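Local structure of lambda phage protein with carbohydrate-binding module (Shewanella oneidensis, 2A5Z) at residues Ala110-Glu115 against Phe251-Ser256; Ser140-Ile143 against Ile147-Arg150; Gly162-Ala167 against Asp195-Thr200; Cys187-Leu192 against Ala226-Lys231. The protein is of unknown function but binds magnesium and has a jelly-roll fold with a carbohydrate-binding module, so it probably recognises a carbohydrate. All blocks are in the same frame, centred on the assembly; numbering follows the deposited sequence.

The four contacts lie in the beta-rich body, where a six-stranded antiparallel sheet faces a larger curled one. Interaction 1 brings together parts far apart in sequence, and the other three fall between its segments. Interaction 2 closes before interactions 3 and 4, whose segments alternate along the chain. Interactions 3 and 4 join the two sheets; their centres are about 9 Å apart, and strands 184-191 and 197-203 are neighbours. Interaction 2 lies within the larger sheet, its centre about 11 Å from that of either. Interaction 1 sits at strand 245-254, about 12 Å from interaction 4 between centres. Together they link the two sheets of the jelly roll and seat one loop on the smaller sheet.

Interaction 1: Ala110-Glu115 against Phe251-Ser256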
loop_
_atom_site.group_PDB
_atom_site.type_symbol
_atom_site.label_atom_id
_atom_site.label_comp_id
_atom_site.label_asym_id
_atom_site.label_seq_id
_atom_site.Cartn_x
_atom_site.Cartn_y
_atom_site.Cartn_z
ATOM N N ALA C 110 -15.207 11.429 -8.202
ATOM C CA ALA C 110 -16.510 10.829 -7.863
ATOM C C ALA C 110 -16.730 10.647 -6.365
ATOM O O ALA C 110 -17.855 10.744 -5.876
ATOM C CB ALA C 110 -16.690 9.489 -8.585
ATOM N N ILE C 111 -15.642 10.389 -5.646
ATOM C CA ILE C 111 -15.708 10.143 -4.212
ATOM C C ILE C 111 -15.634 11.430 -3.387
ATOM O O ILE C 111 -15.787 11.404 -2.168
ATOM C CB ILE C 111 -14.610 9.130 -3.758
ATOM C CG1 ILE C 111 -13.209 9.687 -4.019
ATOM C CG2 ILE C 111 -14.818 7.761 -4.442
ATOM C CD1 ILE C 111 -12.100 8.941 -3.292
ATOM N N PHE C 112 -15.379 12.554 -4.058
ATOM C CA PHE C 112 -15.329 13.854 -3.390
ATOM C C PHE C 112 -16.350 14.796 -4.046
ATOM O O PHE C 112 -15.980 15.702 -4.791
ATOM C CB PHE C 112 -13.915 14.460 -3.435
ATOM C CG PHE C 112 -12.854 13.613 -2.763
ATOM C CD1 PHE C 112 -12.946 13.288 -1.409
ATOM C CD2 PHE C 112 -11.756 13.152 -3.488
ATOM C CE1 PHE C 112 -11.969 12.501 -0.787
ATOM C CE2 PHE C 112 -10.770 12.379 -2.877
ATOM C CZ PHE C 112 -10.874 12.050 -1.526
ATOM N N PRO C 113 -17.650 14.572 -3.784
ATOM C CA PRO C 113 -18.632 15.495 -4.333
ATOM C C PRO C 113 -18.503 16.851 -3.619
ATOM O O PRO C 113 -17.838 16.933 -2.575
ATOM C CB PRO C 113 -19.966 14.811 -4.022
ATOM C CG PRO C 113 -19.690 13.970 -2.836
ATOM C CD PRO C 113 -18.272 13.510 -2.973
ATOM N N LYS C 114 -19.121 17.894 -4.169
ATOM C CA LYS C 114 -18.971 19.262 -3.628
ATOM C C LYS C 114 -19.198 19.388 -2.117
ATOM O O LYS C 114 -18.502 20.150 -1.434
ATOM C CB LYS C 114 -19.825 20.278 -4.407
ATOM C CG LYS C 114 -21.327 20.065 -4.379
ATOM C CD LYS C 114 -22.013 21.094 -5.264
ATOM C CE LYS C 114 -23.523 21.017 -5.176
ATOM N NZ LYS C 114 -24.061 19.935 -6.059
ATOM N N GLU C 115 -20.148 18.623 -1.591
ATOM C CA GLU C 115 -20.456 18.674 -0.161
ATOM C C GLU C 115 -19.359 18.056 0.738
ATOM O O GLU C 115 -19.382 18.233 1.956
ATOM C CB GLU C 115 -21.830 18.044 0.124
ATOM C CG GLU C 115 -21.894 16.547 -0.111
ATOM C CD GLU C 115 -22.330 16.150 -1.529
ATOM O OE1 GLU C 115 -22.543 14.928 -1.730
ATOM O OE2 GLU C 115 -22.477 17.025 -2.421
ATOM N N PHE C 251 -4.725 14.745 1.249
ATOM C CA PHE C 251 -6.159 14.828 0.930
ATOM C C PHE C 251 -6.981 14.732 2.216
ATOM O O PHE C 251 -6.786 13.799 3.004
ATOM C CB PHE C 251 -6.585 13.673 0.011
ATOM C CG PHE C 251 -6.070 13.783 -1.397
ATOM C CD1 PHE C 251 -6.888 14.255 -2.409
ATOM C CD2 PHE C 251 -4.771 13.399 -1.710
ATOM C CE1 PHE C 251 -6.415 14.354 -3.725
ATOM C CE2 PHE C 251 -4.280 13.497 -3.019
ATOM C CZ PHE C 251 -5.103 13.981 -4.022
ATOM N N LYS C 252 -7.900 15.673 2.421
ATOM C CA LYS C 252 -8.901 15.545 3.498
ATOM C C LYS C 252 -10.292 16.041 3.122
ATOM O O LYS C 252 -10.442 17.108 2.523
ATOM C CB LYS C 252 -8.442 16.176 4.820
ATOM C CG LYS C 252 -7.758 17.500 4.719
ATOM C CD LYS C 252 -7.232 17.926 6.103
ATOM C CE LYS C 252 -6.588 19.298 6.025
ATOM N NZ LYS C 252 -6.192 19.851 7.365
ATOM N N ALA C 253 -11.300 15.258 3.496
ATOM C CA ALA C 253 -12.683 15.524 3.108
ATOM C C ALA C 253 -13.666 15.001 4.148
ATOM O O ALA C 253 -13.313 14.160 4.980
ATOM C CB ALA C 253 -12.967 14.891 1.764
ATOM N N LYS C 254 -14.900 15.501 4.093
ATOM C CA LYS C 254 -15.993 14.955 4.886
ATOM C C LYS C 254 -16.782 13.999 4.001
ATOM O O LYS C 254 -17.121 14.346 2.872
ATOM C CB LYS C 254 -16.900 16.078 5.394
ATOM C CG LYS C 254 -16.210 17.034 6.356
ATOM C CD LYS C 254 -17.207 17.958 7.064
ATOM C CE LYS C 254 -17.119 19.409 6.569
ATOM N NZ LYS C 254 -17.901 20.305 7.489
ATOM N N VAL C 255 -17.062 12.792 4.496
ATOM C CA VAL C 255 -17.765 11.788 3.689
ATOM C C VAL C 255 -18.954 11.187 4.429
ATOM O O VAL C 255 -19.025 11.248 5.645
ATOM C CB VAL C 255 -16.826 10.639 3.200
ATOM C CG1 VAL C 255 -15.717 11.179 2.270
ATOM C CG2 VAL C 255 -16.245 9.852 4.376
ATOM N N SER C 256 -19.880 10.612 3.668
ATOM C CA SER C 256 -20.991 9.855 4.223
ATOM C C SER C 256 -20.637 8.388 4.068
ATOM O O SER C 256 -20.609 7.856 2.953
ATOM C CB SER C 256 -22.294 10.191 3.488
ATOM O OG SER C 256 -22.631 11.560 3.655
#
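Phe-112 reaches Ala-253 and Phe-251 because its CG stands anti to its own carbonyl carbon and beside the backbone N (chi1 -60°). This carries the ring from the loop 110-115 toward strand 245-254. Phe-251 has a similar first torsion (chi1 -71°), and its CB already points at the loop. The two rings approach obliquely, with Phe-112 CE2 4.3 Å from Phe-251 CD1. The closer touch is with the methyl group of Ala-253. Its CB lies 3.6 Å from CD1 of Phe-112 and 3.6 Å from CE1, so it straddles one bond of the ring. One face of the Phe-112 ring is covered from within the loop by Ile-111, whose CG1 stands 3.7 Å above the plane, toward the rim. Val-255 adds a looser touch through CG1, 4.4 Å from the carbonyl O of Ile-111. Around these groups, Phe-49 of strand 48-53 meets Phe-112 edge-to-face, and Met-107 and Leu-118 touch both phenylalanines. The carbonyl O of Phe-112 accepts a hydrogen bond from Arg-220. Val-255 also packs on Phe-88 of the second subunit. Between loop and strand the side chains meet by carbon-to-carbon packing alone. The loop is therefore seated on the six-stranded sheet by buried apolar surface, while Phe-112 O finds its polar partner, Arg-220, outside the contact.

Interaction 2: Ser140-Ile143 against Ile147-Arg150; sequences STSI and ISDR
Ser-142 reaches across to Asp-149 from the end of strand 140-142. Its CB lies 4.0 Å from the carbonyl O of Asp-149. With OG anti to the carbonyl carbon of Ser-142 (chi1 -42°), the hydroxyl turns in against Asp-149. OG then sits 3.4 Å from CB of Asp-149. It also lies 3.1 Å from Asp-149 N and 3.2 Å from Asp-149 O. At its tip, OG is 2.8 Å from a water, and that water donates to Asp-149 OD2 at 2.7 Å. The same carboxylate oxygen is met from above its plane by OG of Ser-148, 2.8 Å away. OD1 is held by the backbone N of Ala-167, so both oxygens of the carboxylate have partners. In the backbone, Ser-142 N gives a nearly straight hydrogen bond to Asp-149 O (3.0 Å, 164° at the hydrogen). Next along, Thr-141 and Arg-150 form a non-hydrogen-bonded antiparallel pair. The extended Arg-150 chain leaves the strand pair, and its NH2 binds the carbonyl O of Ile-147. The arrangement is a beta hairpin: strands 140-142 and 150-151 run antiparallel, and the residues between them form its connecting loop.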
loop_
_atom_site.group_PDB
_atom_site.type_symbol
_atom_site.label_atom_id
_atom_site.label_comp_id
_atom_site.label_asym_id
_atom_site.label_seq_id
_atom_site.Cartn_x
_atom_site.Cartn_y
_atom_site.Cartn_z
ATOM N N SER C 140 -8.170 20.067 -10.177
ATOM C CA SER C 140 -8.713 19.054 -11.074
ATOM C C SER C 140 -8.064 19.152 -12.446
ATOM O O SER C 140 -7.603 20.222 -12.857
ATOM C CB SER C 140 -10.230 19.183 -11.192
ATOM O OG SER C 140 -10.607 20.439 -11.730
ATOM N N THR C 141 -8.023 18.029 -13.153
ATOM C CA THR C 141 -7.315 17.962 -14.428
ATOM C C THR C 141 -7.703 16.731 -15.240
ATOM O O THR C 141 -8.080 15.692 -14.683
ATOM C CB THR C 141 -5.760 18.026 -14.232
ATOM O OG1 THR C 141 -5.106 18.010 -15.509
ATOM C CG2 THR C 141 -5.244 16.870 -13.373
ATOM N N SER C 142 -7.640 16.866 -16.565
ATOM C CA SER C 142 -7.658 15.707 -17.440
ATOM C C SER C 142 -6.500 14.817 -17.008
ATOM O O SER C 142 -5.423 15.306 -16.653
ATOM C CB SER C 142 -7.431 16.110 -18.906
ATOM O OG SER C 142 -8.151 17.275 -19.249
ATOM N N ILE C 143 -6.734 13.513 -17.049
ATOM C CA ILE C 143 -5.714 12.519 -16.747
ATOM C C ILE C 143 -4.680 12.384 -17.887
ATOM O O ILE C 143 -4.938 12.779 -19.032
ATOM C CB ILE C 143 -6.401 11.152 -16.429
ATOM C CG1 ILE C 143 -5.693 10.421 -15.291
ATOM C CG2 ILE C 143 -6.605 10.293 -17.695
ATOM C CD1 ILE C 143 -6.567 9.377 -14.593
ATOM N N ILE C 147 -4.693 17.544 -21.925
ATOM C CA ILE C 147 -4.255 18.908 -21.615
ATOM C C ILE C 147 -5.392 19.946 -21.789
ATOM O O ILE C 147 -5.171 21.165 -21.705
ATOM C CB ILE C 147 -3.002 19.258 -22.469
ATOM C CG1 ILE C 147 -2.310 20.523 -21.961
ATOM C CG2 ILE C 147 -3.356 19.319 -23.959
ATOM C CD1 ILE C 147 -0.826 20.585 -22.328
ATOM N N SER C 148 -6.607 19.442 -21.988
ATOM C CA SER C 148 -7.751 20.258 -22.388
ATOM C C SER C 148 -8.557 20.842 -21.227
ATOM O O SER C 148 -9.283 21.820 -21.412
ATOM C CB SER C 148 -8.680 19.426 -23.266
ATOM O OG SER C 148 -9.120 18.305 -22.532
ATOM N N ASP C 149 -8.447 20.236 -20.047
ATOM C CA ASP C 149 -9.258 20.643 -18.892
ATOM C C ASP C 149 -8.461 20.686 -17.591
ATOM O O ASP C 149 -7.703 19.767 -17.284
ATOM C CB ASP C 149 -10.450 19.694 -18.717
ATOM C CG ASP C 149 -11.388 19.707 -19.906
ATOM O OD1 ASP C 149 -12.235 20.620 -19.980
ATOM O OD2 ASP C 149 -11.284 18.796 -20.762
ATOM N N ARG C 150 -8.654 21.758 -16.830
ATOM C CA ARG C 150 -8.031 21.910 -15.519
ATOM C C ARG C 150 -8.666 23.065 -14.741
ATOM O O ARG C 150 -9.265 23.980 -15.326
ATOM C CB ARG C 150 -6.514 22.113 -15.637
ATOM C CG ARG C 150 -6.119 23.280 -16.521
ATOM C CD ARG C 150 -4.647 23.259 -16.863
ATOM N NE ARG C 150 -4.349 24.177 -17.957
ATOM C CZ ARG C 150 -4.454 23.863 -19.246
ATOM N NH1 ARG C 150 -4.168 24.762 -20.177
ATOM N NH2 ARG C 150 -4.849 22.652 -19.605
HETATM O O HOH W 1 -10.710 16.300 -19.833
#

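Interaction 3: Gly162-Ala167 against Asp195-Thr200; sequences GGIVKA and DRFKVT
The two facing sheets of the jelly roll meet where Gly-162, Gly-163 and Ile-164 of strand 159-166 lie against Phe-197 and Val-199 of strand 197-203. The first strand belongs to the larger curled sheet and the second to the six-stranded sheet. The axes of the short segments 162-166 and 197-200 come within 8.3 Å, and their directions differ by 134°, so the strands pack across the interior and are not paired edge to edge. Phe-197 contributes the largest share of the buried surface. Its CG lies between the backbone N and the carbonyl carbon (chi1 69°), and the ring extends into the packed interior between the sheets. Ile-164 comes to the ring edge, close to its plane, with CG1 3.7 Å from Phe-197 CE2. CD1 of Ile-164 adds a second touch on CE2 at 3.9 Å. The isoleucine and phenylalanine side chains lie alongside, pointing opposite ways. The same ring also meets Phe-189 of the neighbouring strand, with the planes about 15° apart, and Met-218 touches it too. Gly-162 presents only backbone here, and its CA lies 4.2 Å from Val-199 CG2. At the far end of the ring, CZ of Phe-197 approaches the carbonyl O of Gly-163 obliquely, at 3.5 Å.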
loop_
_atom_site.group_PDB
_atom_site.type_symbol
_atom_site.label_atom_id
_atom_site.label_comp_id
_atom_site.label_asym_id
_atom_site.label_seq_id
_atom_site.Cartn_x
_atom_site.Cartn_y
_atom_site.Cartn_z
ATOM N N GLY C 162 -4.621 31.351 -10.377
ATOM C CA GLY C 162 -5.852 30.590 -10.288
ATOM C C GLY C 162 -6.557 30.699 -11.626
ATOM O O GLY C 162 -6.475 31.729 -12.303
ATOM N N GLY C 163 -7.236 29.630 -12.022
ATOM C CA GLY C 163 -7.925 29.632 -13.298
ATOM C C GLY C 163 -8.720 28.382 -13.591
ATOM O O GLY C 163 -8.624 27.392 -12.881
ATOM N N ILE C 164 -9.530 28.463 -14.641
ATOM C CA ILE C 164 -10.274 27.337 -15.165
ATOM C C ILE C 164 -10.008 27.274 -16.658
ATOM O O ILE C 164 -10.013 28.303 -17.336
ATOM C CB ILE C 164 -11.785 27.463 -14.873
ATOM C CG1 ILE C 164 -12.021 27.581 -13.367
ATOM C CG2 ILE C 164 -12.564 26.257 -15.447
ATOM C CD1 ILE C 164 -13.444 27.892 -12.974
ATOM N N VAL C 165 -9.719 26.065 -17.138
ATOM C CA VAL C 165 -9.552 25.774 -18.554
ATOM C C VAL C 165 -10.516 24.637 -18.884
ATOM O O VAL C 165 -10.519 23.596 -18.218
ATOM C CB VAL C 165 -8.089 25.375 -18.914
ATOM C CG1 VAL C 165 -7.994 24.827 -20.347
ATOM C CG2 VAL C 165 -7.138 26.559 -18.736
ATOM N N LYS C 166 -11.351 24.862 -19.894
ATOM C CA LYS C 166 -12.322 23.870 -20.336
ATOM C C LYS C 166 -12.292 23.767 -21.843
ATOM O O LYS C 166 -12.363 24.777 -22.538
ATOM C CB LYS C 166 -13.719 24.243 -19.858
ATOM C CG LYS C 166 -13.943 23.950 -18.387
ATOM C CD LYS C 166 -15.274 24.497 -17.941
ATOM C CE LYS C 166 -15.657 23.917 -16.605
ATOM N NZ LYS C 166 -17.123 24.078 -16.430
ATOM N N ALA C 167 -12.177 22.539 -22.344
ATOM C CA ALA C 167 -12.007 22.297 -23.776
ATOM C C ALA C 167 -10.924 23.205 -24.367
ATOM O O ALA C 167 -11.083 23.755 -25.458
ATOM C CB ALA C 167 -13.332 22.463 -24.520
ATOM N N ASP C 195 -19.233 23.846 -5.465
ATOM C CA ASP C 195 -18.271 23.288 -6.434
ATOM C C ASP C 195 -17.345 24.333 -7.052
ATOM O O ASP C 195 -16.594 24.037 -7.980
ATOM C CB ASP C 195 -18.933 22.399 -7.507
ATOM C CG ASP C 195 -18.129 21.116 -7.794
ATOM O OD1 ASP C 195 -17.284 20.713 -6.959
ATOM O OD2 ASP C 195 -18.357 20.490 -8.855
ATOM N N ARG C 196 -17.394 25.552 -6.526
ATOM C CA ARG C 196 -16.358 26.529 -6.795
ATOM C C ARG C 196 -15.136 26.096 -6.000
ATOM O O ARG C 196 -15.202 25.127 -5.242
ATOM C CB ARG C 196 -16.802 27.930 -6.381
ATOM C CG ARG C 196 -17.969 28.489 -7.186
ATOM C CD ARG C 196 -18.221 29.967 -6.865
ATOM N NE ARG C 196 -18.528 30.201 -5.456
ATOM C CZ ARG C 196 -17.863 31.032 -4.656
ATOM N NH1 ARG C 196 -16.840 31.754 -5.105
ATOM N NH2 ARG C 196 -18.242 31.162 -3.396
ATOM N N PHE C 197 -14.022 26.798 -6.177
ATOM C CA PHE C 197 -12.795 26.473 -5.457
ATOM C C PHE C 197 -12.039 27.719 -5.015
ATOM O O PHE C 197 -12.194 28.806 -5.587
ATOM C CB PHE C 197 -11.885 25.579 -6.306
ATOM C CG PHE C 197 -11.290 26.272 -7.509
ATOM C CD1 PHE C 197 -10.117 27.013 -7.398
ATOM C CD2 PHE C 197 -11.906 26.187 -8.755
ATOM C CE1 PHE C 197 -9.572 27.656 -8.498
ATOM C CE2 PHE C 197 -11.353 26.821 -9.860
ATOM C CZ PHE C 197 -10.187 27.558 -9.729
ATOM N N LYS C 198 -11.223 27.542 -3.986
ATOM C CA LYS C 198 -10.259 28.543 -3.577
ATOM C C LYS C 198 -8.889 27.891 -3.564
ATOM O O LYS C 198 -8.734 26.780 -3.046
ATOM C CB LYS C 198 -10.613 29.099 -2.193
ATOM C CG LYS C 198 -9.631 30.141 -1.661
ATOM C CD LYS C 198 -10.189 30.867 -0.451
ATOM C CE LYS C 198 -9.348 32.106 -0.160
ATOM N NZ LYS C 198 -10.054 33.091 0.709
ATOM N N VAL C 199 -7.907 28.557 -4.172
ATOM C CA VAL C 199 -6.508 28.125 -4.075
ATOM C C VAL C 199 -5.676 29.172 -3.355
ATOM O O VAL C 199 -5.868 30.377 -3.550
ATOM C CB VAL C 199 -5.836 27.796 -5.449
ATOM C CG1 VAL C 199 -6.322 26.452 -5.978
ATOM C CG2 VAL C 199 -6.060 28.908 -6.464
ATOM N N THR C 200 -4.760 28.702 -2.518
ATOM C CA THR C 200 -3.855 29.592 -1.804
ATOM C C THR C 200 -2.439 29.079 -1.935
ATOM O O THR C 200 -2.172 27.901 -1.670
ATOM C CB THR C 200 -4.242 29.721 -0.320
ATOM O OG1 THR C 200 -5.608 30.128 -0.230
ATOM C CG2 THR C 200 -3.369 30.755 0.386
#

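Interaction 4: Cys187-Leu192 against Ala226-Lys231; sequences CKFKML and AHIGFK
Strand 184-191 faces a corner in the chain at Gly-229, and the closest CA atoms, those of Phe-189 and Gly-229, are 8.6 Å apart. This is packing between sheets in the jelly roll. Strand 184-191 is in the six-stranded sheet. Strands 226-228 and 230-234, before and after the corner, run into different parts of the larger, curled one: the first pairs with strand 140-142, the second with strands 102-107 and 134-137. Gly-229 takes unusual backbone angles (phi 156°, psi -125°), and the chain changes direction there. Just before the corner, Ile-228 points its side chain at strand 184-191. Its CG1 is anti to the backbone N (chi1 -175°), which extends the chain so that CD1 reaches strand 184-191. CD1 meets the Phe-189 ring obliquely, 3.7 Å from CE2 and 4.1 Å from CZ. The isoleucine side chain runs roughly perpendicular to that of Phe-189. One residue earlier, His-227 meets His-58 of the second subunit edge-to-face. Met-191, present as selenomethionine, completes the apolar contact. Its chain turns about the CG-SE bond, and the terminal CE ends 4.2 Å from Ile-228 CD1.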
loop_
_atom_site.group_PDB
_atom_site.type_symbol
_atom_site.label_atom_id
_atom_site.label_comp_id
_atom_site.label_asym_id
_atom_site.label_seq_id
_atom_site.Cartn_x
_atom_site.Cartn_y
_atom_site.Cartn_z
ATOM N N CYS C 187 0.780 24.813 -1.624
ATOM C CA CYS C 187 -0.513 25.205 -2.168
ATOM C C CYS C 187 -1.634 24.395 -1.527
ATOM O O CYS C 187 -1.559 23.161 -1.440
ATOM C CB CYS C 187 -0.561 25.062 -3.695
ATOM S SG CYS C 187 -2.212 25.365 -4.414
ATOM N N LYS C 188 -2.660 25.105 -1.071
ATOM C CA LYS C 188 -3.896 24.485 -0.633
ATOM C C LYS C 188 -5.018 24.775 -1.634
ATOM O O LYS C 188 -5.250 25.924 -2.022
ATOM C CB LYS C 188 -4.265 24.950 0.777
ATOM C CG LYS C 188 -5.537 24.317 1.341
ATOM C CD LYS C 188 -5.531 24.319 2.864
ATOM C CE LYS C 188 -5.444 25.715 3.449
ATOM N NZ LYS C 188 -5.872 25.690 4.868
ATOM N N PHE C 189 -5.681 23.710 -2.068
ATOM C CA PHE C 189 -6.845 23.796 -2.929
ATOM C C PHE C 189 -8.055 23.435 -2.048
ATOM O O PHE C 189 -8.030 22.442 -1.328
ATOM C CB PHE C 189 -6.673 22.847 -4.129
ATOM C CG PHE C 189 -7.904 22.714 -4.999
ATOM C CD1 PHE C 189 -7.961 23.334 -6.239
ATOM C CD2 PHE C 189 -8.998 21.948 -4.579
ATOM C CE1 PHE C 189 -9.091 23.207 -7.054
ATOM C CE2 PHE C 189 -10.137 21.822 -5.373
ATOM C CZ PHE C 189 -10.183 22.448 -6.612
ATOM N N LYS C 190 -9.094 24.266 -2.073
ATOM C CA LYS C 190 -10.265 24.050 -1.215
ATOM C C LYS C 190 -11.550 23.994 -2.041
ATOM O O LYS C 190 -11.912 24.958 -2.710
ATOM C CB LYS C 190 -10.341 25.129 -0.120
ATOM C CG LYS C 190 -11.520 25.003 0.867
ATOM C CD LYS C 190 -11.541 23.657 1.583
ATOM C CE LYS C 190 -12.369 23.725 2.856
ATOM N NZ LYS C 190 -12.700 22.342 3.278
HETATM N N MSE C 191 -12.216 22.844 -1.997
HETATM C CA MSE C 191 -13.502 22.629 -2.667
HETATM C C MSE C 191 -14.595 23.310 -1.855
HETATM O O MSE C 191 -14.718 23.085 -0.653
HETATM C CB MSE C 191 -13.765 21.121 -2.780
HETATM C CG MSE C 191 -15.071 20.685 -3.458
HETATM SE SE MSE C 191 -15.225 18.871 -3.632
HETATM C CE MSE C 191 -13.903 18.500 -4.787
ATOM N N LEU C 192 -15.381 24.154 -2.512
ATOM C CA LEU C 192 -16.455 24.876 -1.844
ATOM C C LEU C 192 -17.763 24.117 -2.068
ATOM O O LEU C 192 -17.860 23.300 -2.991
ATOM C CB LEU C 192 -16.522 26.331 -2.339
ATOM C CG LEU C 192 -15.212 27.144 -2.263
ATOM C CD1 LEU C 192 -15.388 28.545 -2.856
ATOM C CD2 LEU C 192 -14.653 27.264 -0.853
ATOM N N ALA C 226 -10.563 11.980 -15.487
ATOM C CA ALA C 226 -10.027 13.076 -14.688
ATOM C C ALA C 226 -9.490 12.580 -13.343
ATOM O O ALA C 226 -9.770 11.457 -12.935
ATOM C CB ALA C 226 -11.090 14.148 -14.487
ATOM N N HIS C 227 -8.692 13.422 -12.686
ATOM C CA HIS C 227 -8.249 13.207 -11.313
ATOM C C HIS C 227 -8.144 14.569 -10.641
ATOM O O HIS C 227 -8.125 15.594 -11.327
ATOM C CB HIS C 227 -6.879 12.522 -11.284
ATOM C CG HIS C 227 -6.922 11.062 -10.952
ATOM N ND1 HIS C 227 -7.796 10.181 -11.553
ATOM C CD2 HIS C 227 -6.167 10.322 -10.103
ATOM C CE1 HIS C 227 -7.587 8.964 -11.081
ATOM N NE2 HIS C 227 -6.607 9.023 -10.198
ATOM N N ILE C 228 -8.084 14.578 -9.312
ATOM C CA ILE C 228 -7.846 15.808 -8.548
ATOM C C ILE C 228 -6.590 15.658 -7.672
ATOM O O ILE C 228 -6.417 14.647 -6.995
ATOM C CB ILE C 228 -9.127 16.277 -7.746
ATOM C CG1 ILE C 228 -8.894 17.631 -7.055
ATOM C CG2 ILE C 228 -9.664 15.176 -6.782
ATOM C CD1 ILE C 228 -10.184 18.389 -6.720
ATOM N N GLY C 229 -5.694 16.644 -7.732
ATOM C CA GLY C 229 -4.445 16.583 -6.985
ATOM C C GLY C 229 -3.338 17.433 -7.588
ATOM O O GLY C 229 -3.513 18.632 -7.805
ATOM N N PHE C 230 -2.202 16.799 -7.865
ATOM C CA PHE C 230 -1.031 17.463 -8.439
ATOM C C PHE C 230 -0.690 16.821 -9.774
ATOM O O PHE C 230 -0.611 15.593 -9.875
ATOM C CB PHE C 230 0.162 17.339 -7.473
ATOM C CG PHE C 230 1.509 17.669 -8.086
ATOM C CD1 PHE C 230 1.973 18.978 -8.126
ATOM C CD2 PHE C 230 2.323 16.656 -8.602
ATOM C CE1 PHE C 230 3.225 19.282 -8.680
ATOM C CE2 PHE C 230 3.589 16.955 -9.159
ATOM C CZ PHE C 230 4.031 18.273 -9.191
ATOM N N LYS C 231 -0.495 17.648 -10.796
ATOM C CA LYS C 231 -0.042 17.156 -12.086
ATOM C C LYS C 231 0.987 18.115 -12.669
ATOM O O LYS C 231 0.741 19.316 -12.746
ATOM C CB LYS C 231 -1.220 16.994 -13.055
ATOM C CG LYS C 231 -0.856 16.304 -14.370
ATOM C CD LYS C 231 -2.038 16.256 -15.320
ATOM C CE LYS C 231 -1.642 15.595 -16.620
ATOM N NZ LYS C 231 -2.625 15.823 -17.710
#